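Local atomic coordinates of 2,3,4,5-tetrahydropyridine-2,6-dicarboxylate N-succinyltransferase (Campylobacter jejuni, PDB entry 2RIJ), a protein that probably catalyses the succinyl-CoA-dependent conversion of cyclic tetrahydrodipicolinate into acyclic N-succinyl-L-2-amino-6-oxopimelate, a step of lysine biosynthesis. Residues A[309-314]-A[356-361]; A[262-267]-A[280-285]; A[329-334]-A[372-377]. All coordinates share one frame; numbering follows the deposited sequence.

Interaction 1. Residues A[309-314]-A[356-361]; sequences LGDNCI and GLNGLH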
ATOM      1  N   LEU A 309      26.108   3.353 -10.425  1.00 22.11           N
ATOM      2  CA  LEU A 309      25.296   2.557 -11.325  1.00 21.39           C
ATOM      3  C   LEU A 309      26.211   1.954 -12.382  1.00 21.87           C
ATOM      4  O   LEU A 309      27.154   2.595 -12.840  1.00 20.50           O
ATOM      5  CB  LEU A 309      24.256   3.453 -11.998  1.00 20.92           C
ATOM      6  CG  LEU A 309      23.217   4.213 -11.190  1.00 20.12           C
ATOM      7  CD1 LEU A 309      22.351   5.117 -12.071  1.00 21.99           C
ATOM      8  CD2 LEU A 309      22.289   3.231 -10.394  1.00 22.99           C
ATOM      9  N   GLY A 310      25.936   0.720 -12.798  1.00 23.83           N
ATOM     10  CA  GLY A 310      26.636   0.124 -13.925  1.00 22.08           C
ATOM     11  C   GLY A 310      26.108   0.663 -15.239  1.00 24.28           C
ATOM     12  O   GLY A 310      25.549   1.769 -15.314  1.00 24.83           O
ATOM     13  N   ASP A 311      26.292  -0.093 -16.295  1.00 23.43           N
ATOM     14  CA  ASP A 311      25.860   0.323 -17.604  1.00 23.43           C
ATOM     15  C   ASP A 311      24.393   0.062 -17.846  1.00 22.72           C
ATOM     16  O   ASP A 311      23.814  -0.852 -17.302  1.00 24.46           O
ATOM     17  CB  ASP A 311      26.629  -0.415 -18.677  1.00 25.30           C
ATOM     18  CG  ASP A 311      28.122  -0.171 -18.618  1.00 28.59           C
ATOM     19  OD1 ASP A 311      28.616   0.874 -18.162  1.00 22.27           O
ATOM     20  OD2 ASP A 311      28.830  -1.085 -19.040  1.00 29.72           O
ATOM     21  N   ASN A 312      23.808   0.855 -18.722  1.00 23.11           N
ATOM     22  CA  ASN A 312      22.424   0.690 -19.114  1.00 23.64           C
ATOM     23  C   ASN A 312      21.386   0.712 -18.008  1.00 21.26           C
ATOM     24  O   ASN A 312      20.384  -0.044 -18.066  1.00 20.34           O
ATOM     25  CB  ASN A 312      22.289  -0.619 -19.882  1.00 25.34           C
ATOM     26  CG  ASN A 312      23.279  -0.725 -21.036  1.00 32.10           C
ATOM     27  OD1 ASN A 312      24.107  -1.616 -21.067  1.00 40.64           O
ATOM     28  ND2 ASN A 312      23.165   0.168 -21.982  1.00 30.88           N
ATOM     29  N   CYS A 313      21.603   1.551 -17.002  1.00 22.20           N
ATOM     30  CA  CYS A 313      20.646   1.708 -15.935  1.00 22.08           C
ATOM     31  C   CYS A 313      19.718   2.887 -16.216  1.00 22.28           C
ATOM     32  O   CYS A 313      20.097   3.844 -16.878  1.00 22.66           O
ATOM     33  CB  CYS A 313      21.325   1.918 -14.591  1.00 22.97           C
ATOM     34  SG  CYS A 313      22.256   0.498 -13.972  1.00 23.22           S
ATOM     35  N   ILE A 314      18.507   2.802 -15.683  1.00 20.50           N
ATOM     36  CA  ILE A 314      17.508   3.856 -15.825  1.00 20.68           C
ATOM     37  C   ILE A 314      16.995   4.223 -14.456  1.00 22.50           C
ATOM     38  O   ILE A 314      16.674   3.349 -13.652  1.00 22.45           O
ATOM     39  CB  ILE A 314      16.334   3.420 -16.663  1.00 22.73           C
ATOM     40  CG1 ILE A 314      16.784   3.032 -18.075  1.00 28.71           C
ATOM     41  CG2 ILE A 314      15.246   4.540 -16.732  1.00 20.97           C
ATOM     42  CD1 ILE A 314      15.628   2.518 -18.875  1.00 31.01           C
ATOM     43  N   GLY A 356      26.650  -0.390  -8.663  1.00 25.06           N
ATOM     44  CA  GLY A 356      27.492  -0.837  -9.754  1.00 24.70           C
ATOM     45  C   GLY A 356      26.851  -1.865 -10.668  1.00 25.32           C
ATOM     46  O   GLY A 356      27.428  -2.213 -11.667  1.00 25.40           O
ATOM     47  N   LEU A 357      25.653  -2.351 -10.366  1.00 23.85           N
ATOM     48  CA  LEU A 357      25.040  -3.394 -11.228  1.00 18.43           C
ATOM     49  C   LEU A 357      24.574  -2.839 -12.573  1.00 22.31           C
ATOM     50  O   LEU A 357      24.211  -1.659 -12.674  1.00 22.77           O
ATOM     51  CB  LEU A 357      23.892  -4.093 -10.511  1.00 17.80           C
ATOM     52  CG  LEU A 357      24.234  -4.756  -9.169  1.00 18.92           C
ATOM     53  CD1 LEU A 357      22.987  -5.292  -8.491  1.00 19.90           C
ATOM     54  CD2 LEU A 357      25.295  -5.877  -9.380  1.00 20.10           C
ATOM     55  N   ASN A 358      24.529  -3.707 -13.587  1.00 18.67           N
ATOM     56  CA  ASN A 358      24.103  -3.309 -14.938  1.00 22.14           C
ATOM     57  C   ASN A 358      22.645  -3.589 -15.203  1.00 21.05           C
ATOM     58  O   ASN A 358      22.089  -4.587 -14.697  1.00 21.47           O
ATOM     59  CB  ASN A 358      24.922  -4.112 -15.983  1.00 23.64           C
ATOM     60  CG  ASN A 358      26.397  -3.974 -15.779  1.00 32.69           C
ATOM     61  OD1 ASN A 358      26.964  -2.864 -15.772  1.00 27.81           O
ATOM     62  ND2 ASN A 358      27.049  -5.102 -15.598  1.00 30.96           N
ATOM     63  N   GLY A 359      22.027  -2.790 -16.063  1.00 21.42           N
ATOM     64  CA  GLY A 359      20.675  -3.069 -16.524  1.00 19.85           C
ATOM     65  C   GLY A 359      19.538  -2.830 -15.546  1.00 22.38           C
ATOM     66  O   GLY A 359      18.434  -3.324 -15.746  1.00 25.00           O
ATOM     67  N   LEU A 360      19.798  -2.059 -14.490  1.00 21.80           N
ATOM     68  CA  LEU A 360      18.796  -1.764 -13.476  1.00 20.09           C
ATOM     69  C   LEU A 360      17.838  -0.668 -13.940  1.00 21.55           C
ATOM     70  O   LEU A 360      18.209   0.303 -14.596  1.00 22.99           O
ATOM     71  CB  LEU A 360      19.423  -1.310 -12.151  1.00 22.88           C
ATOM     72  CG  LEU A 360      20.448  -2.235 -11.464  1.00 19.87           C
ATOM     73  CD1 LEU A 360      20.853  -1.637 -10.110  1.00 25.54           C
ATOM     74  CD2 LEU A 360      19.852  -3.600 -11.229  1.00 16.71           C
ATOM     75  N   HIS A 361      16.601  -0.838 -13.546  1.00 21.35           N
ATOM     76  CA  HIS A 361      15.570   0.153 -13.801  1.00 21.07           C
ATOM     77  C   HIS A 361      14.899   0.464 -12.492  1.00 19.71           C
ATOM     78  O   HIS A 361      14.150  -0.357 -11.946  1.00 20.76           O
ATOM     79  CB  HIS A 361      14.588  -0.328 -14.854  1.00 21.67           C
ATOM     80  CG  HIS A 361      13.573   0.700 -15.253  1.00 27.10           C
ATOM     81  ND1 HIS A 361      12.677   0.487 -16.273  1.00 27.22           N
ATOM     82  CD2 HIS A 361      13.354   1.967 -14.817  1.00 25.15           C
ATOM     83  CE1 HIS A 361      11.916   1.561 -16.414  1.00 33.85           C
ATOM     84  NE2 HIS A 361      12.330   2.487 -15.566  1.00 24.42           N
TER
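Ile314 CB sits over one face of the His361 imidazole. Ile314 CB is 4.2 Å from the His361 ring centroid and 28° off the ring normal, a CH-pi contact. Ile314 CG2 is 3.7 Å from His361 CD2 and also meets NE2. The two side chains run at a slant to each other. His361 has CG anti to its backbone N (chi1 -175°), on the side of the carbonyl carbon. One face of the ring meets Ile314, and NE2 is held by a hydrogen bond to Asp316, a predicted succinyl-CoA-binding residue.

Earlier in the two segments, Asp311 and Asn358 lie side by side and point the same way. Their carboxylate and amide planes are 30° apart. Asn358 OD1 accepts from Asp311 N at 2.9 Å, in the amide plane and on a lone pair. The Asp311 carboxylate is bonded elsewhere, through OD1 to Lys295 N.

Between these pairs, Cys313 SG lies against the 357-360 backbone. Cys313 SG is 3.2 Å from Leu357 O and 3.8 Å from Leu360 CB. Leu360 N makes a weak hydrogen bond to this sulfur. Backbone bonds run alongside: Gly310 N to Leu357 O, Gly359 N to Asp311 O, and Ile314 N to Leu360 O at 2.7 Å. Gly310 CA lies 3.3 Å from Gly356 O and also near Asn358 OD1. Gly356 and Gly359 both have positive phi, which favours glycine.

The contact begins a parallel pairing, with Ile314 bridged to His361. Residues 309-314 belong to the hexapeptide-repeat part of the chain. Strand 360-364 is laid beside strand 314-315. On its other side strand 314-315 is next to strand 298-299, and strand 360-364 is followed across the sheet by the antiparallel strand 371-375.

Interaction 2. Residues A[262-267]-A[280-285]; sequences SSSAIV and LGVLSG
Leu280 meets Ser262 and Ala265 through its backbone. Leu280 CA is 3.9 Å from Ser262 OG, and Leu280 O is 3.6 Å from Ala265 CB. That oxygen is buried by the contact and has no hydrogen-bond partner in the model. The Leu280 side chain points away from the turn.

Gly281 comes next and lies closest to the turn. Gly281 N is 3.5 Å from Ser262 CB. Gly281 CA approaches Ser263 O at 3.3 Å in a CA-H...O contact with an angle of 146° at H. With no side chain at Gly281, the two backbones meet directly here. Gly281 O faces Ser264 CB.

Val282 closes the contact. Val282 CG2 lies anti to the carbonyl carbon and touches Ser264 CB at 3.8 Å. No hydrogen bond joins the two segments directly. Ser262 to Ala265 form a type II beta turn, with Ser264 at positive phi, closed by Ala265 N to Ser262 O at 3.0 Å. Backbone bonds between Ser262 and Ile279 and between Ala265 and Gly250 tie the turn to the coils next to it.

Successive coils stacked in this way, with short parallel strands joined by turns, are characteristic of the left-handed beta-helix of hexapeptide-repeat acyltransferases. Here the contact lies at a corner of that helix, where the chain passes from one face to the next.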
ATOM      1  N   SER A 262      28.242  16.169  -8.959  1.00 20.73           N
ATOM      2  CA  SER A 262      29.100  16.537  -7.803  1.00 21.63           C
ATOM      3  C   SER A 262      30.534  16.083  -7.968  1.00 20.11           C
ATOM      4  O   SER A 262      30.859  15.179  -8.737  1.00 20.71           O
ATOM      5  CB  SER A 262      28.556  15.909  -6.495  1.00 24.52           C
ATOM      6  OG  SER A 262      27.263  16.412  -6.171  1.00 30.84           O
ATOM      7  N   SER A 263      31.426  16.717  -7.218  1.00 20.47           N
ATOM      8  CA  SER A 263      32.836  16.349  -7.234  0.50 21.59           C
ATOM      9  C   SER A 263      32.991  14.872  -6.944  1.00 21.76           C
ATOM     10  O   SER A 263      32.299  14.326  -6.081  1.00 24.44           O
ATOM     11  CB  SER A 263      33.618  17.195  -6.207  0.50 23.27           C
ATOM     12  OG  SER A 263      33.895  18.467  -6.745  0.50 18.51           O
ATOM     13  N   SER A 264      33.893  14.227  -7.693  1.00 24.23           N
ATOM     14  CA  SER A 264      34.202  12.814  -7.666  1.00 25.19           C
ATOM     15  C   SER A 264      33.261  11.946  -8.496  1.00 25.39           C
ATOM     16  O   SER A 264      33.568  10.805  -8.699  1.00 24.85           O
ATOM     17  CB  SER A 264      34.323  12.240  -6.251  1.00 27.52           C
ATOM     18  OG  SER A 264      35.446  12.792  -5.655  1.00 29.67           O
ATOM     19  N   ALA A 265      32.172  12.509  -8.994  1.00 22.41           N
ATOM     20  CA  ALA A 265      31.198  11.728  -9.800  1.00 21.81           C
ATOM     21  C   ALA A 265      31.653  11.705 -11.247  1.00 21.60           C
ATOM     22  O   ALA A 265      32.143  12.736 -11.779  1.00 20.97           O
ATOM     23  CB  ALA A 265      29.778  12.300  -9.661  1.00 20.24           C
ATOM     24  N   ILE A 266      31.508  10.533 -11.867  1.00 21.03           N
ATOM     25  CA  ILE A 266      31.862  10.278 -13.252  1.00 25.20           C
ATOM     26  C   ILE A 266      30.681   9.653 -13.953  1.00 22.97           C
ATOM     27  O   ILE A 266      30.050   8.725 -13.422  1.00 23.00           O
ATOM     28  CB  ILE A 266      33.090   9.316 -13.400  1.00 25.97           C
ATOM     29  CG1 ILE A 266      34.342   9.907 -12.713  1.00 28.65           C
ATOM     30  CG2 ILE A 266      33.402   9.079 -14.874  1.00 30.12           C
ATOM     31  CD1 ILE A 266      35.520   8.903 -12.584  1.00 28.69           C
ATOM     32  N   VAL A 267      30.372  10.195 -15.129  1.00 22.66           N
ATOM     33  CA  VAL A 267      29.251   9.755 -15.959  1.00 22.47           C
ATOM     34  C   VAL A 267      29.808   9.189 -17.277  1.00 21.42           C
ATOM     35  O   VAL A 267      30.562   9.845 -17.968  1.00 19.07           O
ATOM     36  CB  VAL A 267      28.260  10.909 -16.191  1.00 23.24           C
ATOM     37  CG1 VAL A 267      27.087  10.497 -17.075  1.00 18.65           C
ATOM     38  CG2 VAL A 267      27.769  11.478 -14.826  1.00 24.06           C
ATOM     39  N   LEU A 280      25.073  12.518  -6.865  1.00 22.22           N
ATOM     40  CA  LEU A 280      25.922  12.796  -5.710  1.00 24.18           C
ATOM     41  C   LEU A 280      27.335  12.254  -5.980  1.00 23.77           C
ATOM     42  O   LEU A 280      27.561  11.466  -6.944  1.00 26.15           O
ATOM     43  CB  LEU A 280      25.249  12.204  -4.453  1.00 25.44           C
ATOM     44  CG  LEU A 280      23.808  12.650  -4.145  1.00 28.20           C
ATOM     45  CD1 LEU A 280      23.421  11.995  -2.781  1.00 32.99           C
ATOM     46  CD2 LEU A 280      23.631  14.151  -4.144  1.00 30.21           C
ATOM     47  N   GLY A 281      28.329  12.669  -5.190  1.00 27.35           N
ATOM     48  CA  GLY A 281      29.710  12.337  -5.569  1.00 25.70           C
ATOM     49  C   GLY A 281      30.414  11.242  -4.847  1.00 31.31           C
ATOM     50  O   GLY A 281      31.188  10.482  -5.436  1.00 27.24           O
ATOM     51  N   VAL A 282      30.216  11.223  -3.538  1.00 32.28           N
ATOM     52  CA  VAL A 282      30.947  10.331  -2.653  1.00 33.97           C
ATOM     53  C   VAL A 282      29.932   9.628  -1.743  1.00 32.83           C
ATOM     54  O   VAL A 282      29.049  10.289  -1.147  1.00 36.71           O
ATOM     55  CB  VAL A 282      31.999  11.103  -1.809  1.00 32.38           C
ATOM     56  CG1 VAL A 282      32.836  10.126  -0.969  1.00 36.73           C
ATOM     57  CG2 VAL A 282      32.903  11.905  -2.718  1.00 37.72           C
ATOM     58  N   LEU A 283      30.054   8.308  -1.659  1.00 31.21           N
ATOM     59  CA  LEU A 283      29.222   7.510  -0.787  1.00 31.74           C
ATOM     60  C   LEU A 283      29.527   7.843   0.676  1.00 34.87           C
ATOM     61  O   LEU A 283      30.636   8.243   1.006  1.00 32.29           O
ATOM     62  CB  LEU A 283      29.449   6.026  -1.040  1.00 32.97           C
ATOM     63  CG  LEU A 283      28.881   5.487  -2.351  1.00 34.48           C
ATOM     64  CD1 LEU A 283      29.388   4.061  -2.536  1.00 31.95           C
ATOM     65  CD2 LEU A 283      27.328   5.599  -2.292  1.00 27.02           C
ATOM     66  N   SER A 284      28.535   7.669   1.541  1.00 35.46           N
ATOM     67  CA  SER A 284      28.680   8.027   2.966  1.00 38.87           C
ATOM     68  C   SER A 284      29.683   7.111   3.655  1.00 41.64           C
ATOM     69  O   SER A 284      30.033   6.040   3.143  1.00 40.65           O
ATOM     70  CB  SER A 284      27.336   7.954   3.680  1.00 38.09           C
ATOM     71  OG  SER A 284      26.931   6.601   3.822  1.00 37.83           O
ATOM     72  N   GLY A 285      30.187   7.567   4.797  1.00 50.46           N
ATOM     73  CA  GLY A 285      31.152   6.788   5.574  1.00 55.27           C
ATOM     74  C   GLY A 285      32.606   7.144   5.346  1.00 59.62           C
ATOM     75  O   GLY A 285      32.944   7.974   4.499  1.00 60.34           O
TER

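Interaction 3. Residues A[329-334]-A[372-377]; sequences LKDAEE and IVALNK
Asp331 reaches across to Leu375 and Lys377. Asp331 CB packs against Leu375 CB at 3.6 Å. CG is placed anti to the carbonyl carbon (chi1 -55°) and lies beside Leu375 N and CB. At the tip, OD2 takes two donors. Leu375 N meets Asp331 OD2 at 2.9 Å on the anti side, 19° out of the carboxylate plane, in a nearly straight bond (176°). Lys377 NZ meets Asp331 OD2 at 3.0 Å from above that plane, as a salt bridge. OD2 also touches Ala374 CB. Lys377 NZ has a second acceptor in Leu375 O, at 2.7 Å.

Before this site in both segments the backbones pair in parallel. Lys330 N bonds to Val373 O at 2.8 Å. In the conformers given, Leu329 CD1 packs on Val373 CG1, and Lys330 CE on Ile372 CD1. Leu375 CD2 meets Glu334 CB, with Leu335, Leu338 and Val380 also around Leu375.

Asp331 holds the N-cap position of helix 332-338, but its carboxylate makes no capping bond. OD2 takes Leu375 N instead, much as a backbone carbonyl would in a continued pairing. The nearby ammonium and amide would probably favour the ionised form of Asp331.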
ATOM      1  N   LEU A 329      12.791  -6.075  -5.662  1.00 25.80           N
ATOM      2  CA  LEU A 329      13.407  -6.591  -6.875  0.50 25.96           C
ATOM      3  C   LEU A 329      12.394  -7.284  -7.772  1.00 27.53           C
ATOM      4  O   LEU A 329      11.623  -8.117  -7.307  1.00 25.24           O
ATOM      5  CB  LEU A 329      14.502  -7.603  -6.526  0.50 27.63           C
ATOM      6  CG  LEU A 329      15.194  -8.239  -7.742  0.50 28.61           C
ATOM      7  CD1 LEU A 329      16.107  -7.185  -8.306  0.50 15.36           C
ATOM      8  CD2 LEU A 329      15.960  -9.504  -7.368  0.50 26.82           C
ATOM      9  N   LYS A 330      12.424  -6.962  -9.067  1.00 26.11           N
ATOM     10  CA  LYS A 330      11.671  -7.683 -10.079  1.00 25.50           C
ATOM     11  C   LYS A 330      12.625  -8.133 -11.146  1.00 26.29           C
ATOM     12  O   LYS A 330      13.729  -7.610 -11.265  1.00 24.55           O
ATOM     13  CB  LYS A 330      10.544  -6.817 -10.625  1.00 29.04           C
ATOM     14  CG  LYS A 330       9.582  -6.408  -9.488  1.00 31.13           C
ATOM     15  CD  LYS A 330       8.196  -6.192  -9.935  1.00 46.13           C
ATOM     16  CE  LYS A 330       7.284  -5.797  -8.746  1.00 53.58           C
ATOM     17  NZ  LYS A 330       7.095  -6.889  -7.717  1.00 56.72           N
ATOM     18  N   ASP A 331      12.219  -9.118 -11.936  1.00 25.48           N
ATOM     19  CA  ASP A 331      13.043  -9.587 -13.069  1.00 25.67           C
ATOM     20  C   ASP A 331      14.365 -10.194 -12.636  1.00 26.22           C
ATOM     21  O   ASP A 331      15.367 -10.057 -13.337  1.00 24.61           O
ATOM     22  CB  ASP A 331      13.304  -8.430 -14.069  1.00 25.92           C
ATOM     23  CG  ASP A 331      12.026  -7.763 -14.561  1.00 33.15           C
ATOM     24  OD1 ASP A 331      11.120  -8.496 -14.973  1.00 32.78           O
ATOM     25  OD2 ASP A 331      11.907  -6.504 -14.518  1.00 26.51           O
ATOM     26  N   ALA A 332      14.361 -10.932 -11.530  1.00 28.21           N
ATOM     27  CA  ALA A 332      15.622 -11.458 -10.958  1.00 30.23           C
ATOM     28  C   ALA A 332      16.413 -12.340 -11.908  1.00 30.86           C
ATOM     29  O   ALA A 332      17.637 -12.243 -11.983  1.00 32.16           O
ATOM     30  CB  ALA A 332      15.355 -12.181  -9.665  1.00 31.06           C
ATOM     31  N   GLU A 333      15.732 -13.189 -12.671  1.00 32.45           N
ATOM     32  CA  GLU A 333      16.447 -14.115 -13.563  1.00 35.25           C
ATOM     33  C   GLU A 333      17.188 -13.401 -14.680  1.00 34.69           C
ATOM     34  O   GLU A 333      18.331 -13.751 -14.990  1.00 32.50           O
ATOM     35  CB  GLU A 333      15.508 -15.204 -14.125  1.00 37.50           C
ATOM     36  CG  GLU A 333      14.848 -16.029 -13.047  1.00 41.18           C
ATOM     37  N   GLU A 334      16.561 -12.385 -15.261  1.00 32.16           N
ATOM     38  CA  GLU A 334      17.189 -11.614 -16.323  1.00 33.69           C
ATOM     39  C   GLU A 334      18.308 -10.729 -15.769  1.00 31.08           C
ATOM     40  O   GLU A 334      19.356 -10.570 -16.415  1.00 33.09           O
ATOM     41  CB  GLU A 334      16.144 -10.747 -17.055  1.00 35.73           C
ATOM     42  CG  GLU A 334      15.212 -11.516 -17.995  1.00 40.94           C
ATOM     43  CD  GLU A 334      15.974 -12.303 -19.076  1.00 53.78           C
ATOM     44  OE1 GLU A 334      16.685 -11.698 -19.926  1.00 50.30           O
ATOM     45  OE2 GLU A 334      15.857 -13.551 -19.069  1.00 66.78           O
ATOM     46  N   ILE A 372      10.611   0.100  -6.737  1.00 22.60           N
ATOM     47  CA  ILE A 372      11.029  -1.128  -7.446  0.50 21.72           C
ATOM     48  C   ILE A 372      12.401  -0.989  -8.089  1.00 22.35           C
ATOM     49  O   ILE A 372      12.759   0.053  -8.594  1.00 23.27           O
ATOM     50  CB  ILE A 372       9.980  -1.543  -8.535  0.50 23.57           C
ATOM     51  CG1 ILE A 372       8.741  -2.147  -7.865  0.50 22.41           C
ATOM     52  CG2 ILE A 372      10.579  -2.535  -9.587  0.50 21.73           C
ATOM     53  CD1 ILE A 372       7.498  -2.085  -8.728  0.50 20.62           C
ATOM     54  N   VAL A 373      13.174  -2.069  -8.064  1.00 20.59           N
ATOM     55  CA  VAL A 373      14.320  -2.211  -8.935  1.00 23.62           C
ATOM     56  C   VAL A 373      14.005  -3.392  -9.889  1.00 22.38           C
ATOM     57  O   VAL A 373      13.676  -4.500  -9.432  1.00 21.06           O
ATOM     58  CB  VAL A 373      15.665  -2.358  -8.218  1.00 22.00           C
ATOM     59  CG1 VAL A 373      15.716  -3.617  -7.259  1.00 24.35           C
ATOM     60  CG2 VAL A 373      16.783  -2.360  -9.267  1.00 22.55           C
ATOM     61  N   ALA A 374      14.035  -3.128 -11.189  1.00 22.82           N
ATOM     62  CA  ALA A 374      13.606  -4.085 -12.226  1.00 23.51           C
ATOM     63  C   ALA A 374      14.619  -4.119 -13.378  1.00 25.21           C
ATOM     64  O   ALA A 374      15.650  -3.441 -13.321  1.00 21.68           O
ATOM     65  CB  ALA A 374      12.212  -3.729 -12.730  1.00 24.79           C
ATOM     66  N   LEU A 375      14.315  -4.868 -14.443  1.00 23.86           N
ATOM     67  CA  LEU A 375      15.164  -4.910 -15.608  1.00 25.48           C
ATOM     68  C   LEU A 375      14.878  -3.728 -16.533  1.00 23.55           C
ATOM     69  O   LEU A 375      13.737  -3.436 -16.866  1.00 22.94           O
ATOM     70  CB  LEU A 375      14.966  -6.229 -16.395  1.00 24.96           C
ATOM     71  CG  LEU A 375      15.683  -6.401 -17.728  1.00 28.70           C
ATOM     72  CD1 LEU A 375      17.178  -6.660 -17.533  1.00 22.23           C
ATOM     73  CD2 LEU A 375      14.968  -7.493 -18.583  1.00 25.37           C
ATOM     74  N   ASN A 376      15.935  -3.075 -16.970  1.00 23.84           N
ATOM     75  CA  ASN A 376      15.842  -2.181 -18.100  1.00 24.67           C
ATOM     76  C   ASN A 376      15.678  -3.086 -19.335  1.00 30.60           C
ATOM     77  O   ASN A 376      16.619  -3.750 -19.747  1.00 27.95           O
ATOM     78  CB  ASN A 376      17.083  -1.322 -18.202  1.00 23.03           C
ATOM     79  CG  ASN A 376      17.134  -0.521 -19.503  1.00 25.52           C
ATOM     80  OD1 ASN A 376      16.161  -0.529 -20.285  1.00 32.44           O
ATOM     81  ND2 ASN A 376      18.266   0.116 -19.765  1.00 25.29           N
ATOM     82  N   LYS A 377      14.482  -3.113 -19.902  1.00 36.97           N
ATOM     83  CA  LYS A 377      14.204  -4.019 -21.020  1.00 45.85           C
ATOM     84  C   LYS A 377      15.227  -3.866 -22.149  1.00 49.17           C
ATOM     85  O   LYS A 377      15.729  -4.874 -22.668  1.00 53.39           O
ATOM     86  CB  LYS A 377      12.773  -3.833 -21.529  1.00 46.95           C
ATOM     87  CG  LYS A 377      11.671  -3.891 -20.430  1.00 54.30           C
ATOM     88  CD  LYS A 377      11.705  -5.148 -19.537  1.00 60.56           C
ATOM     89  CE  LYS A 377      10.729  -5.038 -18.307  1.00 65.47           C
ATOM     90  NZ  LYS A 377      11.351  -4.719 -16.921  1.00 54.57           N
TER

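Along the chain, interaction 2 closes before interactions 1 and 3 open, while interactions 1 and 3 alternate their segments. Interaction 2 has its centre about 16 Å from that of interaction 1, with nearest atoms about 7 Å apart, and about 25 Å from that of interaction 3. Interactions 1 and 3 have centres about 11 Å apart and meet directly: Asn312 O is 2.7 Å from Asn376 ND2, and His361 N is 2.8 Å from Ala374 O, both probable hydrogen bonds. They share one mixed sheet. Interaction 2 stacks coils within the beta-helix. Interaction 1 joins strand 314-315 to the C-terminal strands, and interaction 3 extends that sheet to strand 326-329, near predicted succinyl-CoA-binding residues such as Arg363.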